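Local coordinates for protein exosome complex component Rrp42 (Methanothermobacter thermautotrophicus, PDB 2WNR) that serves as a probably non-catalytic subunit of the RNA-degrading exosome, thought to help shape the active site of its partner Rrp41, at residues Ile20-Phe34 against Ile201-Glu213. Residues are numbered along the deposited sequence; the frame is centred on the assembly and turned at random.
Sequences INNKERIDGRSLHEF and IGNEIVLDPSLEE
Arg25 and Arg29 bind the backbone carbonyls of Leu207 and Asp208, at and just past the end of strand 204-207. Arg25 NH2 donates to Leu207 O at 2.7 Å, while its NH1 meets Glu213 OE1 at 3.0 Å in a salt bridge whose guanidinium and carboxylate planes lie only 15° apart. Bends at chi2 and chi3 turn that guanidinium so that NE and NH2 also grip Ser30 O side-on, within its own loop. Arg29, extended from CG to NE, takes Asp208 O end-on, with NH2 at 2.8 Å and NH1 at 3.1 Å. An alanine in place of Arg25 would probably leave Glu213 without its nearest positive charge and Ser30 O without either guanidinium donor. The Asp208 carboxylate has its main partner in Arg35.

One backbone-to-backbone bond, Leu207 N to Leu31 O at 2.9 Å, joins the loop to the strand. At the other end, Asn203 N points nearly straight (175°) at an in-plane lone pair of Asn21 OD1, and Lys23 NZ forms a salt bridge with Glu204 OE2 at 3.0 Å, from above the carboxylate plane.

Between the polar ends, Ile20 CG2 and Leu31 CD2 each lie 3.7 Å from Val206 CG1; beyond Leu31, Leu207 CG stands over one face of the Phe34 ring, a CH-pi contact 4.2 Å from its centroid. The contact thus lays residues 20-34 along strand 204-207, an outermost strand within this chain of the four-stranded antiparallel sheet in an RNase PH-type fold, and Arg25 ties into the Ser210-Glu213 capping box through Glu213 OE1.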
ATOM      1  N   ILE A  20      20.478 -38.221  14.136  1.00 28.37           N
ATOM      2  CA  ILE A  20      21.308 -37.749  13.025  1.00 27.68           C
ATOM      3  C   ILE A  20      22.805 -37.798  13.326  1.00 28.33           C
ATOM      4  O   ILE A  20      23.605 -37.969  12.407  1.00 29.12           O
ATOM      5  CB  ILE A  20      20.889 -36.335  12.562  1.00 28.39           C
ATOM      6  CG1 ILE A  20      19.598 -36.417  11.748  1.00 26.28           C
ATOM      7  CG2 ILE A  20      21.980 -35.686  11.715  1.00 28.26           C
ATOM      8  CD1 ILE A  20      18.810 -35.140  11.711  1.00 20.97           C
ATOM      9  N   ASN A  21      23.178 -37.656  14.600  1.00 28.51           N
ATOM     10  CA  ASN A  21      24.580 -37.807  15.021  1.00 28.15           C
ATOM     11  C   ASN A  21      25.041 -39.256  14.947  1.00 27.70           C
ATOM     12  O   ASN A  21      26.231 -39.529  14.804  1.00 26.78           O
ATOM     13  CB  ASN A  21      24.822 -37.237  16.424  1.00 27.89           C
ATOM     14  CG  ASN A  21      24.981 -35.717  16.429  1.00 29.65           C
ATOM     15  OD1 ASN A  21      25.201 -35.088  15.388  1.00 32.28           O
ATOM     16  ND2 ASN A  21      24.869 -35.121  17.612  1.00 28.22           N
ATOM     17  N   ASN A  22      24.087 -40.178  15.050  1.00 28.63           N
ATOM     18  CA  ASN A  22      24.372 -41.596  14.857  1.00 29.05           C
ATOM     19  C   ASN A  22      23.930 -42.068  13.464  1.00 28.26           C
ATOM     20  O   ASN A  22      23.646 -43.251  13.246  1.00 28.64           O
ATOM     21  CB  ASN A  22      23.762 -42.446  15.977  1.00 29.25           C
ATOM     22  CG  ASN A  22      24.595 -43.687  16.287  1.00 32.38           C
ATOM     23  OD1 ASN A  22      25.803 -43.600  16.525  1.00 31.74           O
ATOM     24  ND2 ASN A  22      23.948 -44.848  16.287  1.00 35.37           N
ATOM     25  N   LYS A  23      23.870 -41.106  12.541  1.00 26.76           N
ATOM     26  CA  LYS A  23      23.765 -41.335  11.093  1.00 26.78           C
ATOM     27  C   LYS A  23      22.435 -41.856  10.540  1.00 25.73           C
ATOM     28  O   LYS A  23      22.419 -42.516   9.502  1.00 25.15           O
ATOM     29  CB  LYS A  23      24.934 -42.194  10.577  1.00 27.14           C
ATOM     30  CG  LYS A  23      26.142 -41.387  10.117  1.00 31.12           C
ATOM     31  CD  LYS A  23      27.045 -40.992  11.276  1.00 34.51           C
ATOM     32  CE  LYS A  23      28.089 -39.984  10.832  1.00 36.05           C
ATOM     33  NZ  LYS A  23      29.002 -39.620  11.948  1.00 37.53           N
ATOM     34  N   GLU A  24      21.325 -41.542  11.203  1.00 24.73           N
ATOM     35  CA  GLU A  24      20.011 -41.916  10.668  1.00 25.32           C
ATOM     36  C   GLU A  24      18.957 -40.822  10.819  1.00 25.18           C
ATOM     37  O   GLU A  24      19.088 -39.928  11.653  1.00 26.62           O
ATOM     38  CB  GLU A  24      19.522 -43.279  11.199  1.00 25.65           C
ATOM     39  CG  GLU A  24      19.381 -43.403  12.713  1.00 26.70           C
ATOM     40  CD  GLU A  24      19.394 -44.847  13.167  1.00 29.70           C
ATOM     41  OE1 GLU A  24      18.328 -45.364  13.574  1.00 30.66           O
ATOM     42  OE2 GLU A  24      20.469 -45.474  13.096  1.00 32.34           O
ATOM     43  N   ARG A  25      17.916 -40.902  10.000  1.00 24.08           N
ATOM     44  CA  ARG A  25      16.872 -39.895   9.998  1.00 23.92           C
ATOM     45  C   ARG A  25      15.525 -40.510  10.322  1.00 24.27           C
ATOM     46  O   ARG A  25      15.336 -41.714  10.177  1.00 24.04           O
ATOM     47  CB  ARG A  25      16.825 -39.173   8.651  1.00 24.27           C
ATOM     48  CG  ARG A  25      18.103 -38.439   8.337  1.00 20.51           C
ATOM     49  CD  ARG A  25      17.804 -37.204   7.561  1.00 21.15           C
ATOM     50  NE  ARG A  25      18.243 -37.290   6.177  1.00 21.72           N
ATOM     51  CZ  ARG A  25      17.997 -36.363   5.256  1.00 21.73           C
ATOM     52  NH1 ARG A  25      17.293 -35.276   5.558  1.00 15.11           N
ATOM     53  NH2 ARG A  25      18.451 -36.530   4.025  1.00 27.22           N
ATOM     54  N   ILE A  26      14.595 -39.671  10.765  1.00 25.09           N
ATOM     55  CA  ILE A  26      13.256 -40.114  11.138  1.00 25.73           C
ATOM     56  C   ILE A  26      12.589 -40.975  10.058  1.00 25.58           C
ATOM     57  O   ILE A  26      12.075 -42.060  10.352  1.00 23.17           O
ATOM     58  CB  ILE A  26      12.373 -38.912  11.587  1.00 26.04           C
ATOM     59  CG1 ILE A  26      12.304 -38.853  13.121  1.00 28.59           C
ATOM     60  CG2 ILE A  26      10.966 -38.951  10.957  1.00 27.77           C
ATOM     61  CD1 ILE A  26      11.612 -40.060  13.790  1.00 28.44           C
ATOM     62  N   ASP A  27      12.628 -40.501   8.812  1.00 25.91           N
ATOM     63  CA  ASP A  27      12.030 -41.238   7.699  1.00 27.68           C
ATOM     64  C   ASP A  27      12.977 -42.298   7.119  1.00 27.77           C
ATOM     65  O   ASP A  27      12.671 -42.932   6.106  1.00 27.16           O
ATOM     66  CB  ASP A  27      11.522 -40.283   6.614  1.00 27.80           C
ATOM     67  CG  ASP A  27      12.644 -39.567   5.886  1.00 30.36           C
ATOM     68  OD1 ASP A  27      13.693 -39.281   6.511  1.00 30.72           O
ATOM     69  OD2 ASP A  27      12.458 -39.284   4.683  1.00 32.27           O
ATOM     70  N   GLY A  28      14.130 -42.468   7.763  1.00 28.54           N
ATOM     71  CA  GLY A  28      15.061 -43.559   7.464  1.00 28.08           C
ATOM     72  C   GLY A  28      15.892 -43.463   6.199  1.00 27.60           C
ATOM     73  O   GLY A  28      16.185 -44.483   5.580  1.00 28.04           O
ATOM     74  N   ARG A  29      16.286 -42.250   5.810  1.00 28.09           N
ATOM     75  CA  ARG A  29      17.169 -42.087   4.650  1.00 27.05           C
ATOM     76  C   ARG A  29      18.605 -41.781   5.046  1.00 27.47           C
ATOM     77  O   ARG A  29      18.894 -41.487   6.210  1.00 26.99           O
ATOM     78  CB  ARG A  29      16.636 -41.047   3.657  1.00 25.66           C
ATOM     79  CG  ARG A  29      15.894 -39.908   4.289  1.00 24.13           C
ATOM     80  CD  ARG A  29      15.296 -38.984   3.246  1.00 18.21           C
ATOM     81  NE  ARG A  29      14.597 -37.882   3.896  1.00  9.95           N
ATOM     82  CZ  ARG A  29      14.855 -36.596   3.706  1.00 13.74           C
ATOM     83  NH1 ARG A  29      14.141 -35.699   4.363  1.00 15.19           N
ATOM     84  NH2 ARG A  29      15.791 -36.195   2.845  1.00  9.13           N
ATOM     85  N   SER A  30      19.502 -41.888   4.066  1.00 27.88           N
ATOM     86  CA  SER A  30      20.902 -41.527   4.238  1.00 27.31           C
ATOM     87  C   SER A  30      20.985 -40.050   4.605  1.00 26.26           C
ATOM     88  O   SER A  30      20.020 -39.301   4.412  1.00 25.98           O
ATOM     89  CB  SER A  30      21.688 -41.808   2.949  1.00 28.04           C
ATOM     90  OG  SER A  30      22.981 -41.216   2.978  1.00 29.82           O
ATOM     91  N   LEU A  31      22.132 -39.643   5.141  1.00 24.11           N
ATOM     92  CA  LEU A  31      22.356 -38.250   5.477  1.00 22.94           C
ATOM     93  C   LEU A  31      22.366 -37.340   4.251  1.00 23.48           C
ATOM     94  O   LEU A  31      21.928 -36.203   4.330  1.00 24.53           O
ATOM     95  CB  LEU A  31      23.648 -38.083   6.268  1.00 22.13           C
ATOM     96  CG  LEU A  31      23.601 -38.303   7.783  1.00 20.53           C
ATOM     97  CD1 LEU A  31      24.774 -37.572   8.427  1.00 16.34           C
ATOM     98  CD2 LEU A  31      22.286 -37.845   8.404  1.00 16.23           C
ATOM     99  N   HIS A  32      22.852 -37.843   3.120  1.00 24.71           N
ATOM    100  CA  HIS A  32      22.901 -37.050   1.892  1.00 25.21           C
ATOM    101  C   HIS A  32      21.961 -37.612   0.811  1.00 24.93           C
ATOM    102  O   HIS A  32      22.357 -37.787  -0.348  1.00 25.28           O
ATOM    103  CB  HIS A  32      24.341 -36.939   1.356  1.00 25.77           C
ATOM    104  CG  HIS A  32      25.380 -36.724   2.414  1.00 25.49           C
ATOM    105  ND1 HIS A  32      26.542 -37.462   2.470  1.00 29.60           N
ATOM    106  CD2 HIS A  32      25.434 -35.857   3.453  1.00 26.75           C
ATOM    107  CE1 HIS A  32      27.269 -37.057   3.497  1.00 27.58           C
ATOM    108  NE2 HIS A  32      26.618 -36.086   4.111  1.00 27.35           N
ATOM    109  N   GLU A  33      20.716 -37.879   1.194  1.00 24.50           N
ATOM    110  CA  GLU A  33      19.730 -38.459   0.280  1.00 22.83           C
ATOM    111  C   GLU A  33      18.453 -37.624   0.182  1.00 22.37           C
ATOM    112  O   GLU A  33      17.822 -37.311   1.194  1.00 21.74           O
ATOM    113  CB  GLU A  33      19.389 -39.890   0.708  1.00 22.68           C
ATOM    114  CG  GLU A  33      18.337 -40.565  -0.162  1.00 21.15           C
ATOM    115  CD  GLU A  33      18.016 -41.982   0.271  1.00 19.96           C
ATOM    116  OE1 GLU A  33      18.741 -42.538   1.125  1.00 17.34           O
ATOM    117  OE2 GLU A  33      17.034 -42.545  -0.260  1.00 18.68           O
ATOM    118  N   PHE A  34      18.077 -37.285  -1.051  1.00 22.42           N
ATOM    119  CA  PHE A  34      16.814 -36.600  -1.332  1.00 21.53           C
ATOM    120  C   PHE A  34      15.618 -37.493  -1.072  1.00 22.53           C
ATOM    121  O   PHE A  34      15.733 -38.722  -1.080  1.00 23.24           O
ATOM    122  CB  PHE A  34      16.764 -36.155  -2.793  1.00 20.82           C
ATOM    123  CG  PHE A  34      17.487 -34.879  -3.059  1.00 20.56           C
ATOM    124  CD1 PHE A  34      16.843 -33.661  -2.904  1.00 17.43           C
ATOM    125  CD2 PHE A  34      18.814 -34.888  -3.460  1.00 18.75           C
ATOM    126  CE1 PHE A  34      17.506 -32.477  -3.138  1.00 17.02           C
ATOM    127  CE2 PHE A  34      19.480 -33.700  -3.703  1.00 19.46           C
ATOM    128  CZ  PHE A  34      18.825 -32.497  -3.540  1.00 14.80           C
ATOM    129  N   ILE A 201      22.293 -30.208  11.663  1.00 23.23           N
ATOM    130  CA  ILE A 201      21.666 -30.761  12.847  1.00 23.09           C
ATOM    131  C   ILE A 201      22.756 -31.524  13.574  1.00 23.91           C
ATOM    132  O   ILE A 201      23.507 -32.286  12.949  1.00 24.18           O
ATOM    133  CB  ILE A 201      20.467 -31.685  12.506  1.00 22.82           C
ATOM    134  CG1 ILE A 201      19.380 -30.896  11.770  1.00 23.77           C
ATOM    135  CG2 ILE A 201      19.880 -32.284  13.780  1.00 23.01           C
ATOM    136  CD1 ILE A 201      18.498 -31.720  10.849  1.00 23.22           C
ATOM    137  N   GLY A 202      22.845 -31.312  14.889  1.00 23.93           N
ATOM    138  CA  GLY A 202      23.904 -31.891  15.696  1.00 22.94           C
ATOM    139  C   GLY A 202      25.235 -31.503  15.096  1.00 22.96           C
ATOM    140  O   GLY A 202      25.487 -30.325  14.858  1.00 22.64           O
ATOM    141  N   ASN A 203      26.074 -32.501  14.829  1.00 23.54           N
ATOM    142  CA  ASN A 203      27.383 -32.274  14.204  1.00 23.72           C
ATOM    143  C   ASN A 203      27.385 -32.603  12.711  1.00 23.85           C
ATOM    144  O   ASN A 203      28.442 -32.725  12.095  1.00 24.80           O
ATOM    145  CB  ASN A 203      28.454 -33.116  14.907  1.00 23.37           C
ATOM    146  CG  ASN A 203      28.524 -32.858  16.400  1.00 25.07           C
ATOM    147  OD1 ASN A 203      28.693 -33.788  17.179  1.00 27.59           O
ATOM    148  ND2 ASN A 203      28.404 -31.595  16.807  1.00 26.33           N
ATOM    149  N   GLU A 204      26.199 -32.759  12.133  1.00 23.62           N
ATOM    150  CA  GLU A 204      26.086 -33.280  10.779  1.00 23.45           C
ATOM    151  C   GLU A 204      25.389 -32.293   9.867  1.00 22.56           C
ATOM    152  O   GLU A 204      24.536 -31.524  10.313  1.00 23.32           O
ATOM    153  CB  GLU A 204      25.307 -34.607  10.778  1.00 23.56           C
ATOM    154  CG  GLU A 204      25.873 -35.706  11.686  1.00 24.94           C
ATOM    155  CD  GLU A 204      27.240 -36.206  11.249  1.00 28.51           C
ATOM    156  OE1 GLU A 204      27.592 -36.037  10.057  1.00 29.77           O
ATOM    157  OE2 GLU A 204      27.963 -36.771  12.105  1.00 27.05           O
ATOM    158  N   ILE A 205      25.747 -32.312   8.591  1.00 21.76           N
ATOM    159  CA  ILE A 205      24.906 -31.659   7.593  1.00 22.95           C
ATOM    160  C   ILE A 205      24.059 -32.706   6.866  1.00 23.26           C
ATOM    161  O   ILE A 205      24.564 -33.752   6.442  1.00 23.74           O
ATOM    162  CB  ILE A 205      25.687 -30.752   6.609  1.00 22.76           C
ATOM    163  CG1 ILE A 205      26.891 -31.479   6.013  1.00 23.39           C
ATOM    164  CG2 ILE A 205      26.119 -29.452   7.310  1.00 22.56           C
ATOM    165  CD1 ILE A 205      27.327 -30.928   4.677  1.00 25.41           C
ATOM    166  N   VAL A 206      22.760 -32.437   6.761  1.00 23.23           N
ATOM    167  CA  VAL A 206      21.873 -33.369   6.085  1.00 23.98           C
ATOM    168  C   VAL A 206      21.263 -32.724   4.866  1.00 23.82           C
ATOM    169  O   VAL A 206      20.851 -31.568   4.916  1.00 25.32           O
ATOM    170  CB  VAL A 206      20.758 -34.029   6.984  1.00 24.33           C
ATOM    171  CG1 VAL A 206      21.202 -34.306   8.405  1.00 24.03           C
ATOM    172  CG2 VAL A 206      19.408 -33.364   6.867  1.00 26.35           C
ATOM    173  N   LEU A 207      21.213 -33.481   3.774  1.00 23.08           N
ATOM    174  CA  LEU A 207      20.717 -32.966   2.507  1.00 23.08           C
ATOM    175  C   LEU A 207      19.201 -33.087   2.439  1.00 23.07           C
ATOM    176  O   LEU A 207      18.645 -34.113   2.820  1.00 24.00           O
ATOM    177  CB  LEU A 207      21.378 -33.704   1.333  1.00 23.12           C
ATOM    178  CG  LEU A 207      20.894 -33.501  -0.107  1.00 22.26           C
ATOM    179  CD1 LEU A 207      21.168 -32.086  -0.602  1.00 20.10           C
ATOM    180  CD2 LEU A 207      21.569 -34.522  -1.017  1.00 22.22           C
ATOM    181  N   ASP A 208      18.556 -32.021   1.963  1.00 23.17           N
ATOM    182  CA  ASP A 208      17.116 -31.984   1.704  1.00 22.59           C
ATOM    183  C   ASP A 208      16.311 -32.262   2.983  1.00 22.44           C
ATOM    184  O   ASP A 208      15.833 -33.385   3.203  1.00 22.75           O
ATOM    185  CB  ASP A 208      16.772 -32.941   0.556  1.00 22.26           C
ATOM    186  CG  ASP A 208      15.293 -33.051   0.306  1.00 24.71           C
ATOM    187  OD1 ASP A 208      14.614 -32.013   0.350  1.00 24.64           O
ATOM    188  OD2 ASP A 208      14.807 -34.179   0.067  1.00 24.57           O
ATOM    189  N   PRO A 209      16.178 -31.238   3.848  1.00 21.96           N
ATOM    190  CA  PRO A 209      15.548 -31.431   5.157  1.00 21.90           C
ATOM    191  C   PRO A 209      14.033 -31.489   5.120  1.00 21.90           C
ATOM    192  O   PRO A 209      13.400 -30.797   4.333  1.00 23.13           O
ATOM    193  CB  PRO A 209      16.004 -30.203   5.947  1.00 21.86           C
ATOM    194  CG  PRO A 209      16.285 -29.184   4.934  1.00 20.12           C
ATOM    195  CD  PRO A 209      16.764 -29.893   3.716  1.00 20.72           C
ATOM    196  N   SER A 210      13.464 -32.316   5.984  1.00 23.34           N
ATOM    197  CA  SER A 210      12.011 -32.427   6.123  1.00 22.98           C
ATOM    198  C   SER A 210      11.516 -31.316   7.026  1.00 23.68           C
ATOM    199  O   SER A 210      12.323 -30.607   7.631  1.00 24.53           O
ATOM    200  CB  SER A 210      11.660 -33.775   6.728  1.00 22.42           C
ATOM    201  OG  SER A 210      12.328 -33.934   7.960  1.00 22.35           O
ATOM    202  N   LEU A 211      10.198 -31.149   7.108  1.00 23.81           N
ATOM    203  CA  LEU A 211       9.608 -30.146   7.993  1.00 23.34           C
ATOM    204  C   LEU A 211      10.087 -30.365   9.424  1.00 23.36           C
ATOM    205  O   LEU A 211      10.463 -29.418  10.108  1.00 23.99           O
ATOM    206  CB  LEU A 211       8.081 -30.196   7.937  1.00 23.07           C
ATOM    207  CG  LEU A 211       7.345 -29.046   8.629  1.00 23.94           C
ATOM    208  CD1 LEU A 211       7.345 -27.801   7.749  1.00 24.36           C
ATOM    209  CD2 LEU A 211       5.927 -29.442   8.982  1.00 20.25           C
ATOM    210  N   GLU A 212      10.090 -31.624   9.856  1.00 23.15           N
ATOM    211  CA  GLU A 212      10.519 -32.000  11.195  1.00 23.71           C
ATOM    212  C   GLU A 212      11.954 -31.539  11.456  1.00 23.88           C
ATOM    213  O   GLU A 212      12.278 -31.078  12.557  1.00 25.09           O
ATOM    214  CB  GLU A 212      10.386 -33.520  11.392  1.00 23.51           C
ATOM    215  CG  GLU A 212       8.942 -34.038  11.523  1.00 24.51           C
ATOM    216  CD  GLU A 212       8.107 -33.910  10.238  1.00 30.20           C
ATOM    217  OE1 GLU A 212       8.689 -33.806   9.125  1.00 31.01           O
ATOM    218  OE2 GLU A 212       6.859 -33.914  10.349  1.00 31.41           O
ATOM    219  N   GLU A 213      12.796 -31.652  10.432  1.00 23.42           N
ATOM    220  CA  GLU A 213      14.210 -31.283  10.525  1.00 23.00           C
ATOM    221  C   GLU A 213      14.418 -29.770  10.457  1.00 23.89           C
ATOM    222  O   GLU A 213      15.252 -29.231  11.187  1.00 25.06           O
ATOM    223  CB  GLU A 213      15.023 -31.998   9.443  1.00 22.20           C
ATOM    224  CG  GLU A 213      15.176 -33.492   9.711  1.00 23.40           C
ATOM    225  CD  GLU A 213      15.545 -34.307   8.483  1.00 24.53           C
ATOM    226  OE1 GLU A 213      15.461 -33.782   7.351  1.00 22.77           O
ATOM    227  OE2 GLU A 213      15.907 -35.489   8.662  1.00 21.38           O
TER